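Uncharacterized protein ygiD (Escherichia coli, PDB 2PW6) opens the aromatic ring of L-DOPA between carbons 4 and 5 in vitro, as a DODA-type extradiol dioxygenase whose physiological substrate is unknown. Local coordinates at residues Y85-Y89 with G118-W124. Numbering follows the deposited sequence.
Sequences YDTHY and GFDHGSW. With ZN (zinc ion), chain B; ZN (zinc ion), chain C.
An extended loop, 85-89, kinked by an inverse gamma turn centred on D86 (T87 N to Y85 O, 2.8 Å), lies across the N-capped start of helix 121-130, beside the zinc site of this LigB-type domain; CA pairs are Y85–G118 5.8 Å and Y89–W124 6.7 Å. G118, lacking a side chain, leaves room for the Y85 ring. F119 O accepts from T87 OG1 (2.7 Å); water 2 links that hydroxyl to F119 N. Flat, apolar F119 (chi1 m) offers its face to the edge of Y89, centroids 5.6 Å apart. D120 CA makes a CH-pi contact with the Y85 ring (3.8 Å to its centroid); OD2 caps S123 N (2.8 Å), and OD1 accepts from S123 OG (2.9 Å) and is hydrogen-bonded to S55 OG. H121 offers T87 CG2 a ring face (CH-pi, 3.7 Å to the centroid) while ND1 binds zinc (2.5 Å). W124 (chi1 t) takes T87 CB over its five-membered ring (CH-pi, 3.9 Å to the centroid), and its indole NE1 donates to H88 O (2.9 Å). In this two-chain assembly D86 OD2 ligates the zinc of H22, H57 and H234 of the second subunit, its carboxylate also meeting that subunit's H177. Toward the metal site D120 touches H22 and H57 (strand 50-60); Y89 and F119 pack between helix 121-130 and strand 138-144.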
loop_
_atom_site.group_PDB
_atom_site.type_symbol
_atom_site.label_atom_id
_atom_site.label_comp_id
_atom_site.label_asym_id
_atom_site.label_seq_id
_atom_site.Cartn_x
_atom_site.Cartn_y
_atom_site.Cartn_z
ATOM N N TYR A 85 -1.809 -4.408 -2.063
ATOM C CA TYR A 85 -2.553 -3.118 -1.980
ATOM C C TYR A 85 -4.052 -3.290 -1.845
ATOM O O TYR A 85 -4.656 -4.164 -2.493
ATOM C CB TYR A 85 -2.234 -2.149 -3.124
ATOM C CG TYR A 85 -0.807 -1.730 -3.172
ATOM C CD1 TYR A 85 -0.254 -0.919 -2.166
ATOM C CD2 TYR A 85 0.021 -2.180 -4.198
ATOM C CE1 TYR A 85 1.089 -0.563 -2.204
ATOM C CE2 TYR A 85 1.370 -1.809 -4.254
ATOM C CZ TYR A 85 1.904 -1.018 -3.241
ATOM O OH TYR A 85 3.238 -0.679 -3.314
ATOM N N ASP A 86 -4.636 -2.486 -0.955
ATOM C CA ASP A 86 -6.063 -2.654 -0.580
ATOM C C ASP A 86 -6.899 -1.864 -1.641
ATOM O O ASP A 86 -7.741 -1.039 -1.321
ATOM C CB ASP A 86 -6.312 -2.345 0.944
ATOM C CG ASP A 86 -6.096 -3.605 1.863
ATOM O OD1 ASP A 86 -6.361 -4.679 1.273
ATOM O OD2 ASP A 86 -5.680 -3.591 3.125
ATOM N N THR A 87 -6.620 -2.153 -2.918
ATOM C CA THR A 87 -7.168 -1.437 -4.104
ATOM C C THR A 87 -7.695 -2.373 -5.263
ATOM O O THR A 87 -7.436 -3.574 -5.297
ATOM C CB THR A 87 -6.152 -0.378 -4.688
ATOM O OG1 THR A 87 -5.108 -1.031 -5.427
ATOM C CG2 THR A 87 -5.524 0.491 -3.579
ATOM N N HIS A 88 -8.432 -1.810 -6.208
ATOM C CA HIS A 88 -8.955 -2.598 -7.345
ATOM C C HIS A 88 -9.219 -1.682 -8.540
ATOM O O HIS A 88 -10.046 -0.783 -8.475
ATOM C CB HIS A 88 -10.214 -3.388 -6.943
ATOM C CG HIS A 88 -10.777 -4.245 -8.035
ATOM N ND1 HIS A 88 -10.117 -5.352 -8.540
ATOM C CD2 HIS A 88 -11.955 -4.167 -8.707
ATOM C CE1 HIS A 88 -10.866 -5.913 -9.473
ATOM N NE2 HIS A 88 -11.984 -5.215 -9.590
ATOM N N TYR A 89 -8.447 -1.879 -9.604
ATOM C CA TYR A 89 -8.609 -1.110 -10.819
ATOM C C TYR A 89 -8.549 -2.069 -12.009
ATOM O O TYR A 89 -7.450 -2.349 -12.528
ATOM C CB TYR A 89 -7.563 0.001 -10.943
ATOM C CG TYR A 89 -7.897 1.002 -12.032
ATOM C CD1 TYR A 89 -8.920 1.950 -11.853
ATOM C CD2 TYR A 89 -7.203 0.995 -13.262
ATOM C CE1 TYR A 89 -9.230 2.864 -12.868
ATOM C CE2 TYR A 89 -7.521 1.910 -14.284
ATOM C CZ TYR A 89 -8.537 2.842 -14.075
ATOM O OH TYR A 89 -8.844 3.764 -15.074
ATOM N N GLY A 118 -0.601 -5.030 -8.278
ATOM C CA GLY A 118 -1.514 -4.135 -7.563
ATOM C C GLY A 118 -1.129 -2.669 -7.765
ATOM O O GLY A 118 0.053 -2.322 -7.890
ATOM N N PHE A 119 -2.139 -1.807 -7.838
ATOM C CA PHE A 119 -1.934 -0.371 -7.912
ATOM C C PHE A 119 -1.784 0.177 -6.495
ATOM O O PHE A 119 -2.617 -0.098 -5.638
ATOM C CB PHE A 119 -3.123 0.303 -8.612
ATOM C CG PHE A 119 -3.200 0.028 -10.093
ATOM C CD1 PHE A 119 -2.572 0.869 -11.005
ATOM C CD2 PHE A 119 -3.884 -1.080 -10.573
ATOM C CE1 PHE A 119 -2.629 0.629 -12.369
ATOM C CE2 PHE A 119 -3.943 -1.345 -11.956
ATOM C CZ PHE A 119 -3.309 -0.487 -12.841
ATOM N N ASP A 120 -0.718 0.929 -6.243
ATOM C CA ASP A 120 -0.660 1.747 -5.011
ATOM C C ASP A 120 -1.887 2.679 -4.853
ATOM O O ASP A 120 -2.479 3.090 -5.847
ATOM C CB ASP A 120 0.630 2.564 -4.994
ATOM C CG ASP A 120 0.814 3.368 -6.223
ATOM O OD1 ASP A 120 1.206 2.819 -7.269
ATOM O OD2 ASP A 120 0.626 4.580 -6.166
ATOM N N HIS A 121 -2.252 3.019 -3.615
ATOM C CA HIS A 121 -3.382 3.923 -3.373
ATOM C C HIS A 121 -3.342 5.225 -4.158
ATOM O O HIS A 121 -4.382 5.698 -4.659
ATOM C CB HIS A 121 -3.535 4.264 -1.899
ATOM C CG HIS A 121 -4.604 3.481 -1.227
ATOM N ND1 HIS A 121 -4.328 2.449 -0.359
ATOM C CD2 HIS A 121 -5.959 3.553 -1.318
ATOM C CE1 HIS A 121 -5.469 1.941 0.088
ATOM N NE2 HIS A 121 -6.471 2.581 -0.494
ATOM N N GLY A 122 -2.149 5.801 -4.242
ATOM C CA GLY A 122 -1.935 7.049 -4.955
ATOM C C GLY A 122 -2.205 6.934 -6.442
ATOM O O GLY A 122 -2.797 7.837 -7.029
ATOM N N SER A 123 -1.729 5.842 -7.054
ATOM C CA SER A 123 -1.877 5.616 -8.493
ATOM C C SER A 123 -3.315 5.306 -8.843
ATOM O O SER A 123 -3.866 5.845 -9.785
ATOM C CB SER A 123 -0.990 4.460 -8.962
ATOM O OG SER A 123 0.340 4.919 -9.121
ATOM N N TRP A 124 -3.885 4.408 -8.056
ATOM C CA TRP A 124 -5.292 4.063 -8.089
ATOM C C TRP A 124 -6.193 5.292 -7.908
ATOM O O TRP A 124 -7.229 5.387 -8.539
ATOM C CB TRP A 124 -5.550 3.019 -7.012
ATOM C CG TRP A 124 -6.969 2.612 -6.867
ATOM C CD1 TRP A 124 -7.638 1.677 -7.603
ATOM C CD2 TRP A 124 -7.895 3.105 -5.908
ATOM N NE1 TRP A 124 -8.936 1.568 -7.168
ATOM C CE2 TRP A 124 -9.124 2.439 -6.131
ATOM C CE3 TRP A 124 -7.814 4.064 -4.885
ATOM C CZ2 TRP A 124 -10.263 2.684 -5.362
ATOM C CZ3 TRP A 124 -8.947 4.319 -4.124
ATOM C CH2 TRP A 124 -10.165 3.626 -4.368
HETATM ZN ZN ZN B . -5.773 -4.874 3.967
HETATM ZN ZN ZN C . -2.119 2.011 0.766
HETATM O O HOH W 1 -8.845 0.788 0.458
HETATM O O HOH W 2 -4.653 -2.864 -7.152
#